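Local coordinates for 223aa long hypothetical arylmalonate decarboxylase (Sulfolobus tokodaii, PDB 2DGD), which is of unknown function but, as a member of the aspartate/glutamate racemase clan, may decarboxylate arylmalonate-like substrates, at residues A[110-115]-A[173-178]; A[106-111]-A[132-137]; A[55-60]-A[86-91]; A[8-13]-A[69-74]. All coordinates share one frame; numbering follows the deposited sequence.

Contact 1: residues A[110-115]-A[173-178]; sequences KLWIGT and DAVYIA
Gly114 and Tyr176 meet in the tightly packed part of two neighbouring parallel strands, 110-115 and 174-177. Gly114 N donates to Tyr176 O at 2.8 Å, and Gly114 O accepts Ala178 N at 2.9 Å. One step back, Trp112 O accepts Tyr176 N, and Trp112 N donates to Ala174 O at 3.2 Å. On one face, Trp112 and Val175 lie side by side and point the same way. Trp112 CE3 comes within 4.1 Å of Val175 CG1. On the other face, Leu111 has CG anti to the backbone N (chi1 -174°), and chi2 of 70° places CD1 3.9 Å from Tyr176 CB. Ile113 CG2 approaches Tyr176 CD2 at 4.2 Å. All these residues are buried. Only Lys110 and Asp173 border solvent. Asp173 N donates to Lys110 O from above the carbonyl plane. Asp173 OD2 accepts Lys110 N at 2.6 Å on its anti side, with the N 32° out of the carboxylate plane. It also accepts Arg109 N. The extended Lys110 chain leads away. Strand 135-141 flanks strand 110-115 on its other edge. Helix 187-195 packs on Val175 and Ile177, and helix 95-105 on Leu111 and Tyr176.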
loop_
_atom_site.group_PDB
_atom_site.type_symbol
_atom_site.label_atom_id
_atom_site.label_comp_id
_atom_site.label_asym_id
_atom_site.label_seq_id
_atom_site.Cartn_x
_atom_site.Cartn_y
_atom_site.Cartn_z
ATOM N N LYS A 110 -12.056 -2.212 -40.010
ATOM C CA LYS A 110 -12.886 -3.384 -39.737
ATOM C C LYS A 110 -13.431 -3.265 -38.314
ATOM O O LYS A 110 -12.689 -3.005 -37.370
ATOM C CB LYS A 110 -12.069 -4.664 -39.905
ATOM C CG LYS A 110 -11.718 -4.950 -41.350
ATOM C CD LYS A 110 -10.729 -6.083 -41.477
ATOM C CE LYS A 110 -10.409 -6.352 -42.933
ATOM N NZ LYS A 110 -9.298 -7.331 -43.088
ATOM N N LEU A 111 -14.733 -3.460 -38.164
ATOM C CA LEU A 111 -15.363 -3.310 -36.865
ATOM C C LEU A 111 -16.311 -4.450 -36.467
ATOM O O LEU A 111 -17.024 -5.007 -37.312
ATOM C CB LEU A 111 -16.134 -1.987 -36.863
ATOM C CG LEU A 111 -16.785 -1.476 -35.582
ATOM C CD1 LEU A 111 -15.702 -1.049 -34.605
ATOM C CD2 LEU A 111 -17.690 -0.298 -35.899
ATOM N N TRP A 112 -16.302 -4.799 -35.181
ATOM C CA TRP A 112 -17.202 -5.818 -34.656
ATOM C C TRP A 112 -18.112 -5.028 -33.716
ATOM O O TRP A 112 -17.626 -4.264 -32.873
ATOM C CB TRP A 112 -16.451 -6.881 -33.871
ATOM C CG TRP A 112 -17.306 -8.092 -33.618
ATOM C CD1 TRP A 112 -17.383 -9.218 -34.391
ATOM C CD2 TRP A 112 -18.254 -8.274 -32.551
ATOM N NE1 TRP A 112 -18.317 -10.084 -33.875
ATOM C CE2 TRP A 112 -18.866 -9.534 -32.747
ATOM C CE3 TRP A 112 -18.644 -7.495 -31.451
ATOM C CZ2 TRP A 112 -19.845 -10.035 -31.886
ATOM C CZ3 TRP A 112 -19.624 -7.995 -30.589
ATOM C CH2 TRP A 112 -20.211 -9.256 -30.815
ATOM N N ILE A 113 -19.423 -5.203 -33.854
ATOM C CA ILE A 113 -20.370 -4.451 -33.036
ATOM C C ILE A 113 -21.206 -5.249 -32.038
ATOM O O ILE A 113 -21.904 -6.194 -32.402
ATOM C CB ILE A 113 -21.332 -3.653 -33.942
ATOM C CG1 ILE A 113 -20.535 -2.656 -34.774
ATOM C CG2 ILE A 113 -22.383 -2.935 -33.114
ATOM C CD1 ILE A 113 -21.343 -2.005 -35.867
ATOM N N GLY A 114 -21.136 -4.849 -30.772
ATOM C CA GLY A 114 -21.919 -5.504 -29.744
ATOM C C GLY A 114 -22.986 -4.535 -29.272
ATOM O O GLY A 114 -22.705 -3.351 -29.114
ATOM N N THR A 115 -24.209 -5.015 -29.063
ATOM C CA THR A 115 -25.298 -4.150 -28.603
ATOM C C THR A 115 -26.163 -4.862 -27.562
ATOM O O THR A 115 -26.023 -6.062 -27.329
ATOM C CB THR A 115 -26.241 -3.721 -29.759
ATOM O OG1 THR A 115 -27.220 -4.740 -29.975
ATOM C CG2 THR A 115 -25.473 -3.511 -31.039
ATOM N N ASP A 173 -10.598 -4.459 -36.319
ATOM C CA ASP A 173 -9.524 -3.577 -35.883
ATOM C C ASP A 173 -9.882 -3.065 -34.504
ATOM O O ASP A 173 -9.028 -2.576 -33.764
ATOM C CB ASP A 173 -9.375 -2.378 -36.818
ATOM C CG ASP A 173 -8.926 -2.771 -38.195
ATOM O OD1 ASP A 173 -7.937 -3.521 -38.290
ATOM O OD2 ASP A 173 -9.553 -2.325 -39.181
ATOM N N ALA A 174 -11.164 -3.179 -34.170
ATOM C CA ALA A 174 -11.665 -2.717 -32.887
ATOM C C ALA A 174 -13.082 -3.210 -32.689
ATOM O O ALA A 174 -13.742 -3.624 -33.641
ATOM C CB ALA A 174 -11.638 -1.193 -32.836
ATOM N N VAL A 175 -13.537 -3.159 -31.442
ATOM C CA VAL A 175 -14.885 -3.562 -31.079
ATOM C C VAL A 175 -15.621 -2.324 -30.586
ATOM O O VAL A 175 -15.029 -1.443 -29.950
ATOM C CB VAL A 175 -14.879 -4.598 -29.938
ATOM C CG1 VAL A 175 -16.282 -4.781 -29.399
ATOM C CG2 VAL A 175 -14.317 -5.925 -30.426
ATOM N N TYR A 176 -16.910 -2.252 -30.884
ATOM C CA TYR A 176 -17.718 -1.128 -30.438
ATOM C C TYR A 176 -18.927 -1.671 -29.702
ATOM O O TYR A 176 -19.615 -2.551 -30.211
ATOM C CB TYR A 176 -18.174 -0.280 -31.632
ATOM C CG TYR A 176 -19.294 0.695 -31.308
ATOM C CD1 TYR A 176 -19.135 1.682 -30.333
ATOM C CD2 TYR A 176 -20.520 0.618 -31.966
ATOM C CE1 TYR A 176 -20.173 2.566 -30.021
ATOM C CE2 TYR A 176 -21.561 1.496 -31.663
ATOM C CZ TYR A 176 -21.381 2.466 -30.688
ATOM O OH TYR A 176 -22.419 3.325 -30.380
ATOM N N ILE A 177 -19.177 -1.162 -28.499
ATOM C CA ILE A 177 -20.328 -1.598 -27.715
ATOM C C ILE A 177 -21.296 -0.428 -27.604
ATOM O O ILE A 177 -21.016 0.556 -26.917
ATOM C CB ILE A 177 -19.898 -2.070 -26.311
ATOM C CG1 ILE A 177 -18.914 -3.228 -26.442
ATOM C CG2 ILE A 177 -21.100 -2.540 -25.522
ATOM C CD1 ILE A 177 -18.311 -3.674 -25.130
ATOM N N ALA A 178 -22.437 -0.546 -28.277
ATOM C CA ALA A 178 -23.449 0.510 -28.301
ATOM C C ALA A 178 -24.329 0.652 -27.060
ATOM O O ALA A 178 -24.454 -0.268 -26.261
ATOM C CB ALA A 178 -24.328 0.335 -29.529
#

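Contact 2: residues A[106-111]-A[132-137]; sequences LNVRKL and KGFEIV
Arg109, Leu111 and Glu135 carry the firm backbone bonds between these parallel segments. Glu135 N donates to Arg109 O at 2.9 Å, and Leu111 N to Glu135 O at 2.7 Å. The next bond, Val137 N to Leu111 O, is weak, bent to 124° at the hydrogen. The apolar contacts centre on Phe134. Phe134 CE2 lies 4.1 Å from Val108 CG1, the two side chains crossing at a slant. Leu111 CD2 approaches Phe134 CG at 4.4 Å. Two carbonyls also meet this ring. Arg109 O sits at its edge, near its plane, and Val108 O comes obliquely to 3.2 Å from Phe134 CE2. The charged pair is on the exposed face. Lys110 and Glu135, both extended beyond CG, run side by side. Glu135 OE2 lies 3.4 Å from Lys110 CE and is also close to CG, but 4.7 Å from Lys110 NZ. The contact joins the two strands of a beta-alpha-beta unit near their N-terminal ends: strand 110-115, helix 119-130, strand 135-141. Helix 119-130 packs on Ile136. Helix 95-105, closed by a Schellman motif at Asn107, packs on Val108 and Phe134.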
loop_
_atom_site.group_PDB
_atom_site.type_symbol
_atom_site.label_atom_id
_atom_site.label_comp_id
_atom_site.label_asym_id
_atom_site.label_seq_id
_atom_site.Cartn_x
_atom_site.Cartn_y
_atom_site.Cartn_z
ATOM N N LEU A 106 -8.274 6.183 -34.434
ATOM C CA LEU A 106 -7.595 4.917 -34.179
ATOM C C LEU A 106 -7.353 4.124 -35.464
ATOM O O LEU A 106 -6.956 2.959 -35.415
ATOM C CB LEU A 106 -8.413 4.068 -33.206
ATOM C CG LEU A 106 -8.533 4.530 -31.755
ATOM C CD1 LEU A 106 -9.514 3.624 -31.015
ATOM C CD2 LEU A 106 -7.170 4.505 -31.090
ATOM N N ASN A 107 -7.599 4.755 -36.608
ATOM C CA ASN A 107 -7.416 4.108 -37.907
ATOM C C ASN A 107 -8.160 2.781 -37.977
ATOM O O ASN A 107 -7.575 1.750 -38.310
ATOM C CB ASN A 107 -5.936 3.848 -38.170
ATOM C CG ASN A 107 -5.090 5.092 -38.024
ATOM O OD1 ASN A 107 -5.320 6.103 -38.699
ATOM N ND2 ASN A 107 -4.100 5.027 -37.142
ATOM N N VAL A 108 -9.449 2.806 -37.668
ATOM C CA VAL A 108 -10.243 1.593 -37.685
ATOM C C VAL A 108 -11.045 1.432 -38.970
ATOM O O VAL A 108 -11.815 2.317 -39.342
ATOM C CB VAL A 108 -11.207 1.558 -36.477
ATOM C CG1 VAL A 108 -12.183 0.404 -36.611
ATOM C CG2 VAL A 108 -10.412 1.425 -35.193
ATOM N N ARG A 109 -10.853 0.303 -39.650
ATOM C CA ARG A 109 -11.589 0.020 -40.874
ATOM C C ARG A 109 -12.535 -1.164 -40.675
ATOM O O ARG A 109 -13.681 -1.133 -41.123
ATOM C CB ARG A 109 -10.634 -0.250 -42.039
ATOM C CG ARG A 109 -9.919 0.989 -42.547
ATOM C CD ARG A 109 -9.547 0.855 -44.027
ATOM N NE ARG A 109 -8.110 1.000 -44.270
ATOM C CZ ARG A 109 -7.174 0.207 -43.751
ATOM N NH1 ARG A 109 -5.892 0.422 -44.033
ATOM N NH2 ARG A 109 -7.513 -0.800 -42.951
ATOM N N LYS A 110 -12.056 -2.212 -40.010
ATOM C CA LYS A 110 -12.886 -3.384 -39.737
ATOM C C LYS A 110 -13.431 -3.265 -38.314
ATOM O O LYS A 110 -12.689 -3.005 -37.370
ATOM C CB LYS A 110 -12.069 -4.664 -39.905
ATOM C CG LYS A 110 -11.718 -4.950 -41.350
ATOM C CD LYS A 110 -10.729 -6.083 -41.477
ATOM C CE LYS A 110 -10.409 -6.352 -42.933
ATOM N NZ LYS A 110 -9.298 -7.331 -43.088
ATOM N N LEU A 111 -14.733 -3.460 -38.164
ATOM C CA LEU A 111 -15.363 -3.310 -36.865
ATOM C C LEU A 111 -16.311 -4.450 -36.467
ATOM O O LEU A 111 -17.024 -5.007 -37.312
ATOM C CB LEU A 111 -16.134 -1.987 -36.863
ATOM C CG LEU A 111 -16.785 -1.476 -35.582
ATOM C CD1 LEU A 111 -15.702 -1.049 -34.605
ATOM C CD2 LEU A 111 -17.690 -0.298 -35.899
ATOM N N LYS A 132 -21.158 4.558 -42.587
ATOM C CA LYS A 132 -20.200 5.554 -42.129
ATOM C C LYS A 132 -18.807 5.177 -42.617
ATOM O O LYS A 132 -17.837 5.865 -42.325
ATOM C CB LYS A 132 -20.198 5.650 -40.604
ATOM C CG LYS A 132 -21.430 6.290 -40.012
ATOM C CD LYS A 132 -21.235 6.574 -38.527
ATOM C CE LYS A 132 -22.469 7.225 -37.912
ATOM N NZ LYS A 132 -22.288 7.573 -36.458
ATOM N N GLY A 133 -18.710 4.072 -43.348
ATOM C CA GLY A 133 -17.424 3.661 -43.873
ATOM C C GLY A 133 -16.681 2.572 -43.121
ATOM O O GLY A 133 -15.445 2.555 -43.120
ATOM N N PHE A 134 -17.408 1.663 -42.477
ATOM C CA PHE A 134 -16.752 0.586 -41.750
ATOM C C PHE A 134 -17.159 -0.772 -42.293
ATOM O O PHE A 134 -18.311 -0.970 -42.694
ATOM C CB PHE A 134 -17.096 0.625 -40.254
ATOM C CG PHE A 134 -16.596 1.844 -39.537
ATOM C CD1 PHE A 134 -17.424 2.947 -39.356
ATOM C CD2 PHE A 134 -15.297 1.893 -39.047
ATOM C CE1 PHE A 134 -16.965 4.076 -38.700
ATOM C CE2 PHE A 134 -14.830 3.019 -38.388
ATOM C CZ PHE A 134 -15.665 4.113 -38.214
ATOM N N GLU A 135 -16.209 -1.700 -42.319
ATOM C CA GLU A 135 -16.509 -3.050 -42.753
ATOM C C GLU A 135 -16.882 -3.755 -41.458
ATOM O O GLU A 135 -16.084 -3.824 -40.526
ATOM C CB GLU A 135 -15.292 -3.726 -43.378
ATOM C CG GLU A 135 -15.592 -5.160 -43.793
ATOM C CD GLU A 135 -14.364 -5.929 -44.223
ATOM O OE1 GLU A 135 -14.468 -7.169 -44.383
ATOM O OE2 GLU A 135 -13.299 -5.295 -44.403
ATOM N N ILE A 136 -18.097 -4.269 -41.394
ATOM C CA ILE A 136 -18.552 -4.920 -40.188
ATOM C C ILE A 136 -18.379 -6.424 -40.216
ATOM O O ILE A 136 -19.237 -7.155 -40.692
ATOM C CB ILE A 136 -20.003 -4.516 -39.925
ATOM C CG1 ILE A 136 -20.024 -3.009 -39.664
ATOM C CG2 ILE A 136 -20.585 -5.294 -38.748
ATOM C CD1 ILE A 136 -21.363 -2.398 -39.741
ATOM N N VAL A 137 -17.252 -6.867 -39.675
ATOM C CA VAL A 137 -16.893 -8.274 -39.632
ATOM C C VAL A 137 -17.778 -9.162 -38.755
ATOM O O VAL A 137 -17.638 -10.385 -38.774
ATOM C CB VAL A 137 -15.435 -8.432 -39.173
ATOM C CG1 VAL A 137 -14.523 -7.655 -40.103
ATOM C CG2 VAL A 137 -15.275 -7.934 -37.748
#

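Contact 3: residues A[55-60]-A[86-91]; sequences ELKYSY and KRVIKD
Helix 49-63 passes the C-terminal end of helix 82-88, with Lys57 CA 6.0 Å from Val88 CA and Tyr60 opposite Ile89, the first residue to leave the helix. This is helix packing in an alpha/beta fold: Leu56, Tyr60 and Ile89 also reach strand 69-72 of the parallel sheet. Val88 fills the middle of the contact. Its CG1, anti to the backbone N (chi1 -174°), lies 3.5 Å from Lys57 CA and also touches the start of the Lys57 side chain. Its other branch, CG2, meets Leu56 CD2 at 3.8 Å. The Tyr60 and Ile89 side chains slide past each other in opposite directions. Ile89 CG1 approaches Tyr60 CD1 at 3.7 Å. Val88 O lies over one face of the Tyr60 ring, displaced toward the rim. No direct hydrogen bond joins the two segments. Arg87 also forms a salt bridge with Glu53, one turn before Lys57 on helix 49-63. A water supplies the polar link at the end of the ring. It is 2.8 Å from Tyr60 OH, donates to Val88 O at 3.3 Å, and accepts a hydrogen bond from Lys90 N at 3.0 Å.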
loop_
_atom_site.group_PDB
_atom_site.type_symbol
_atom_site.label_atom_id
_atom_site.label_comp_id
_atom_site.label_asym_id
_atom_site.label_seq_id
_atom_site.Cartn_x
_atom_site.Cartn_y
_atom_site.Cartn_z
ATOM N N GLU A 55 -38.316 20.838 -25.174
ATOM C CA GLU A 55 -37.943 20.047 -24.007
ATOM C C GLU A 55 -36.427 19.981 -23.876
ATOM O O GLU A 55 -35.882 20.000 -22.772
ATOM C CB GLU A 55 -38.520 18.634 -24.114
ATOM C CG GLU A 55 -40.042 18.581 -24.005
ATOM C CD GLU A 55 -40.616 17.169 -24.155
ATOM O OE1 GLU A 55 -40.285 16.287 -23.331
ATOM O OE2 GLU A 55 -41.409 16.941 -25.097
ATOM N N LEU A 56 -35.748 19.909 -25.013
ATOM C CA LEU A 56 -34.299 19.848 -25.031
ATOM C C LEU A 56 -33.729 21.140 -24.467
ATOM O O LEU A 56 -32.806 21.112 -23.656
ATOM C CB LEU A 56 -33.798 19.635 -26.461
ATOM C CG LEU A 56 -32.296 19.393 -26.622
ATOM C CD1 LEU A 56 -31.918 18.087 -25.955
ATOM C CD2 LEU A 56 -31.933 19.350 -28.087
ATOM N N LYS A 57 -34.286 22.270 -24.891
ATOM C CA LYS A 57 -33.817 23.566 -24.419
ATOM C C LYS A 57 -34.045 23.699 -22.919
ATOM O O LYS A 57 -33.224 24.287 -22.213
ATOM C CB LYS A 57 -34.537 24.701 -25.146
ATOM C CG LYS A 57 -33.797 26.038 -25.075
ATOM C CD LYS A 57 -34.596 27.194 -25.698
ATOM C CE LYS A 57 -35.065 26.891 -27.133
ATOM N NZ LYS A 57 -33.945 26.664 -28.100
ATOM N N TYR A 58 -35.154 23.150 -22.431
ATOM C CA TYR A 58 -35.470 23.225 -21.006
ATOM C C TYR A 58 -34.454 22.464 -20.167
ATOM O O TYR A 58 -33.910 23.002 -19.200
ATOM C CB TYR A 58 -36.867 22.670 -20.724
ATOM C CG TYR A 58 -37.202 22.632 -19.246
ATOM C CD1 TYR A 58 -37.250 23.804 -18.489
ATOM C CD2 TYR A 58 -37.413 21.420 -18.593
ATOM C CE1 TYR A 58 -37.491 23.774 -17.117
ATOM C CE2 TYR A 58 -37.656 21.374 -17.225
ATOM C CZ TYR A 58 -37.688 22.555 -16.491
ATOM O OH TYR A 58 -37.879 22.506 -15.124
ATOM N N SER A 59 -34.211 21.206 -20.528
ATOM C CA SER A 59 -33.248 20.390 -19.796
ATOM C C SER A 59 -31.879 21.054 -19.840
ATOM O O SER A 59 -31.163 21.113 -18.842
ATOM C CB SER A 59 -33.173 18.986 -20.396
ATOM O OG SER A 59 -34.341 18.243 -20.092
ATOM N N TYR A 60 -31.520 21.564 -21.007
ATOM C CA TYR A 60 -30.252 22.239 -21.161
ATOM C C TYR A 60 -30.176 23.411 -20.185
ATOM O O TYR A 60 -29.153 23.634 -19.547
ATOM C CB TYR A 60 -30.105 22.739 -22.594
ATOM C CG TYR A 60 -28.972 23.707 -22.769
ATOM C CD1 TYR A 60 -27.656 23.320 -22.531
ATOM C CD2 TYR A 60 -29.213 25.028 -23.139
ATOM C CE1 TYR A 60 -26.602 24.227 -22.654
ATOM C CE2 TYR A 60 -28.168 25.945 -23.266
ATOM C CZ TYR A 60 -26.866 25.537 -23.024
ATOM O OH TYR A 60 -25.833 26.440 -23.159
ATOM N N LYS A 86 -27.386 20.133 -31.692
ATOM C CA LYS A 86 -26.214 21.000 -31.790
ATOM C C LYS A 86 -26.651 22.465 -31.733
ATOM O O LYS A 86 -25.947 23.317 -31.199
ATOM C CB LYS A 86 -25.490 20.746 -33.113
ATOM C CG LYS A 86 -25.334 19.280 -33.477
ATOM C CD LYS A 86 -24.139 18.659 -32.802
ATOM C CE LYS A 86 -22.960 18.546 -33.758
ATOM N NZ LYS A 86 -23.238 17.564 -34.841
ATOM N N ARG A 87 -27.823 22.741 -32.294
ATOM C CA ARG A 87 -28.377 24.089 -32.334
ATOM C C ARG A 87 -28.716 24.598 -30.938
ATOM O O ARG A 87 -28.347 25.713 -30.562
ATOM C CB ARG A 87 -29.637 24.104 -33.199
ATOM C CG ARG A 87 -30.276 25.482 -33.371
ATOM C CD ARG A 87 -31.739 25.331 -33.774
ATOM N NE ARG A 87 -31.879 24.424 -34.909
ATOM C CZ ARG A 87 -33.001 23.779 -35.216
ATOM N NH1 ARG A 87 -33.042 22.968 -36.273
ATOM N NH2 ARG A 87 -34.080 23.937 -34.460
ATOM N N VAL A 88 -29.426 23.776 -30.175
ATOM C CA VAL A 88 -29.832 24.136 -28.827
ATOM C C VAL A 88 -28.662 24.142 -27.855
ATOM O O VAL A 88 -28.524 25.057 -27.045
ATOM C CB VAL A 88 -30.889 23.151 -28.284
ATOM C CG1 VAL A 88 -31.410 23.632 -26.939
ATOM C CG2 VAL A 88 -32.022 23.003 -29.274
ATOM N N ILE A 89 -27.816 23.120 -27.939
ATOM C CA ILE A 89 -26.677 22.995 -27.035
ATOM C C ILE A 89 -25.334 23.194 -27.721
ATOM O O ILE A 89 -24.812 22.284 -28.365
ATOM C CB ILE A 89 -26.688 21.616 -26.345
ATOM C CG1 ILE A 89 -28.041 21.401 -25.665
ATOM C CG2 ILE A 89 -25.573 21.530 -25.314
ATOM C CD1 ILE A 89 -28.258 20.001 -25.149
ATOM N N LYS A 90 -24.776 24.392 -27.565
ATOM C CA LYS A 90 -23.492 24.735 -28.162
ATOM C C LYS A 90 -22.378 23.852 -27.606
ATOM O O LYS A 90 -22.234 23.717 -26.389
ATOM C CB LYS A 90 -23.173 26.208 -27.891
ATOM C CG LYS A 90 -21.843 26.689 -28.472
ATOM C CD LYS A 90 -21.541 28.126 -28.045
ATOM C CE LYS A 90 -20.169 28.594 -28.516
ATOM N NZ LYS A 90 -20.061 28.557 -30.002
ATOM N N ASP A 91 -21.599 23.260 -28.508
ATOM C CA ASP A 91 -20.481 22.391 -28.147
ATOM C C ASP A 91 -20.892 21.092 -27.465
ATOM O O ASP A 91 -20.072 20.439 -26.820
ATOM C CB ASP A 91 -19.494 23.137 -27.247
ATOM C CG ASP A 91 -18.896 24.350 -27.927
ATOM O OD1 ASP A 91 -18.421 24.203 -29.075
ATOM O OD2 ASP A 91 -18.898 25.442 -27.314
HETATM O O HOH W 1 -25.904 26.704 -25.961
#

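Contact 4: residues A[8-13]-A[69-74]; sequences IGVILP and IIIYGR
Ile8 and Ile71 meet through their side-chain torsions. Ile8 has CG2 anti to the backbone N, with CG1 beside that N. Ile71 also has CG1 beside the backbone N (chi1 -64°), and chi2 near 176° extends CD1 beyond it. Ile71 CD1 lies 3.7 Å from Ile8 CG2. On the same face, Ile8 and Ile69 lie side by side, with Ile8 CG1 4.2 Å from Ile69 CG2. Val10 adds its CG2 against Ile71 CB at 4.2 Å. The opposite face carries Ile11, Ile70 and Tyr72. There Ile11 CD1 meets Ile70 CG2, and Ile11 CB approaches Tyr72 CD1 obliquely. The segments are neighbouring parallel strands of a sheet ordered 31-38, 6-13, 69-72, so strand 6-13 is central. This is an alpha/beta arrangement with helices on both faces. Helix 202-214 packs on Ile8 and Ile69, and helix 49-63 on Ile11, Ile70 and Tyr72. Backbone bonds run from Gly9 N to Ile69 O, Ile71 N to Gly9 O and Ile11 N to Ile71 O. Where strand 69-72 ends, Gly73 N still reaches Ile11 O at 2.7 Å, but the bond is bent to 137° at the hydrogen. Beyond it, Pro13 and Arg74 slide past each other, Pro13 CD against Arg74 CG. Gly73 O accepts a hydrogen bond from Thr180 OG1, and Tyr72 OH bonds to Tyr76 O.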
loop_
_atom_site.group_PDB
_atom_site.type_symbol
_atom_site.label_atom_id
_atom_site.label_comp_id
_atom_site.label_asym_id
_atom_site.label_seq_id
_atom_site.Cartn_x
_atom_site.Cartn_y
_atom_site.Cartn_z
ATOM N N ILE A 8 -18.837 18.356 -15.783
ATOM C CA ILE A 8 -19.478 17.823 -16.975
ATOM C C ILE A 8 -20.961 17.558 -16.755
ATOM O O ILE A 8 -21.353 16.781 -15.880
ATOM C CB ILE A 8 -18.794 16.511 -17.423
ATOM C CG1 ILE A 8 -17.308 16.771 -17.686
ATOM C CG2 ILE A 8 -19.462 15.968 -18.680
ATOM C CD1 ILE A 8 -16.521 15.537 -18.041
ATOM N N GLY A 9 -21.788 18.221 -17.550
ATOM C CA GLY A 9 -23.219 18.026 -17.441
ATOM C C GLY A 9 -23.631 16.912 -18.382
ATOM O O GLY A 9 -23.017 16.722 -19.430
ATOM N N VAL A 10 -24.656 16.159 -18.013
ATOM C CA VAL A 10 -25.117 15.083 -18.870
ATOM C C VAL A 10 -26.646 14.970 -18.874
ATOM O O VAL A 10 -27.291 14.925 -17.821
ATOM C CB VAL A 10 -24.480 13.727 -18.448
ATOM C CG1 VAL A 10 -24.817 13.417 -17.010
ATOM C CG2 VAL A 10 -24.971 12.609 -19.350
ATOM N N ILE A 11 -27.221 14.961 -20.070
ATOM C CA ILE A 11 -28.658 14.815 -20.219
ATOM C C ILE A 11 -28.886 13.360 -20.601
ATOM O O ILE A 11 -28.349 12.891 -21.602
ATOM C CB ILE A 11 -29.212 15.709 -21.345
ATOM C CG1 ILE A 11 -28.946 17.177 -21.029
ATOM C CG2 ILE A 11 -30.709 15.464 -21.508
ATOM C CD1 ILE A 11 -29.305 18.097 -22.163
ATOM N N LEU A 12 -29.667 12.635 -19.813
ATOM C CA LEU A 12 -29.907 11.236 -20.134
ATOM C C LEU A 12 -31.339 10.781 -19.934
ATOM O O LEU A 12 -32.123 11.445 -19.265
ATOM C CB LEU A 12 -28.959 10.336 -19.327
ATOM C CG LEU A 12 -28.595 10.758 -17.902
ATOM C CD1 LEU A 12 -29.833 10.861 -17.060
ATOM C CD2 LEU A 12 -27.637 9.753 -17.304
ATOM N N PRO A 13 -31.703 9.636 -20.534
ATOM C CA PRO A 13 -33.059 9.101 -20.408
ATOM C C PRO A 13 -33.371 8.700 -18.970
ATOM O O PRO A 13 -32.506 8.221 -18.247
ATOM C CB PRO A 13 -33.052 7.920 -21.378
ATOM C CG PRO A 13 -31.630 7.509 -21.413
ATOM C CD PRO A 13 -30.903 8.806 -21.455
ATOM N N ILE A 69 -19.264 21.758 -19.990
ATOM C CA ILE A 69 -19.581 21.141 -21.267
ATOM C C ILE A 69 -20.719 20.178 -20.982
ATOM O O ILE A 69 -20.884 19.740 -19.847
ATOM C CB ILE A 69 -18.378 20.383 -21.857
ATOM C CG1 ILE A 69 -18.676 20.003 -23.304
ATOM C CG2 ILE A 69 -18.085 19.132 -21.044
ATOM C CD1 ILE A 69 -17.481 19.472 -24.044
ATOM N N ILE A 70 -21.508 19.852 -22.000
ATOM C CA ILE A 70 -22.642 18.958 -21.810
ATOM C C ILE A 70 -22.634 17.774 -22.756
ATOM O O ILE A 70 -22.300 17.903 -23.926
ATOM C CB ILE A 70 -23.975 19.729 -21.969
ATOM C CG1 ILE A 70 -24.123 20.720 -20.813
ATOM C CG2 ILE A 70 -25.143 18.760 -22.032
ATOM C CD1 ILE A 70 -25.378 21.531 -20.849
ATOM N N ILE A 71 -22.999 16.613 -22.229
ATOM C CA ILE A 71 -23.051 15.387 -23.014
ATOM C C ILE A 71 -24.512 15.017 -23.183
ATOM O O ILE A 71 -25.254 14.982 -22.202
ATOM C CB ILE A 71 -22.363 14.205 -22.288
ATOM C CG1 ILE A 71 -20.872 14.481 -22.104
ATOM C CG2 ILE A 71 -22.582 12.920 -23.066
ATOM C CD1 ILE A 71 -20.150 13.405 -21.320
ATOM N N TYR A 72 -24.922 14.759 -24.423
ATOM C CA TYR A 72 -26.294 14.349 -24.709
ATOM C C TYR A 72 -26.258 12.825 -24.677
ATOM O O TYR A 72 -25.926 12.180 -25.667
ATOM C CB TYR A 72 -26.726 14.836 -26.092
ATOM C CG TYR A 72 -28.161 14.499 -26.427
ATOM C CD1 TYR A 72 -29.213 15.083 -25.726
ATOM C CD2 TYR A 72 -28.465 13.567 -27.423
ATOM C CE1 TYR A 72 -30.537 14.747 -26.003
ATOM C CE2 TYR A 72 -29.783 13.224 -27.711
ATOM C CZ TYR A 72 -30.814 13.817 -26.995
ATOM O OH TYR A 72 -32.122 13.479 -27.251
ATOM N N GLY A 73 -26.596 12.253 -23.528
ATOM C CA GLY A 73 -26.537 10.811 -23.380
ATOM C C GLY A 73 -27.707 9.975 -23.840
ATOM O O GLY A 73 -28.100 9.038 -23.155
ATOM N N ARG A 74 -28.269 10.301 -24.993
ATOM C CA ARG A 74 -29.390 9.535 -25.527
ATOM C C ARG A 74 -29.070 9.220 -26.974
ATOM O O ARG A 74 -28.133 9.785 -27.548
ATOM C CB ARG A 74 -30.682 10.348 -25.466
ATOM C CG ARG A 74 -30.998 10.908 -24.104
ATOM C CD ARG A 74 -32.238 11.772 -24.155
ATOM N NE ARG A 74 -33.416 11.009 -24.551
ATOM C CZ ARG A 74 -34.627 11.535 -24.704
ATOM N NH1 ARG A 74 -35.643 10.766 -25.063
ATOM N NH2 ARG A 74 -34.824 12.831 -24.507
#

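The four contacts fall into two pairs, one at each of two parallel sheets. Contacts 3 and 4 come first along the chain, and their segments alternate. Their centres are 10 Å apart, and they touch where Tyr60 and Ile89 lie on Ile70 and Ile11. Contacts 1 and 2 come later. They share Lys110 and Leu111 on strand 110-115, with centres 9 Å apart. Contact 1 pairs that strand on one edge, contact 2 on the other. Contacts 1 and 4 lie on opposite sides of the chain's centre, 23 Å between centres. Such a two-sheet build is consistent with the racemase clan, where the active site lies between two alpha/beta domains.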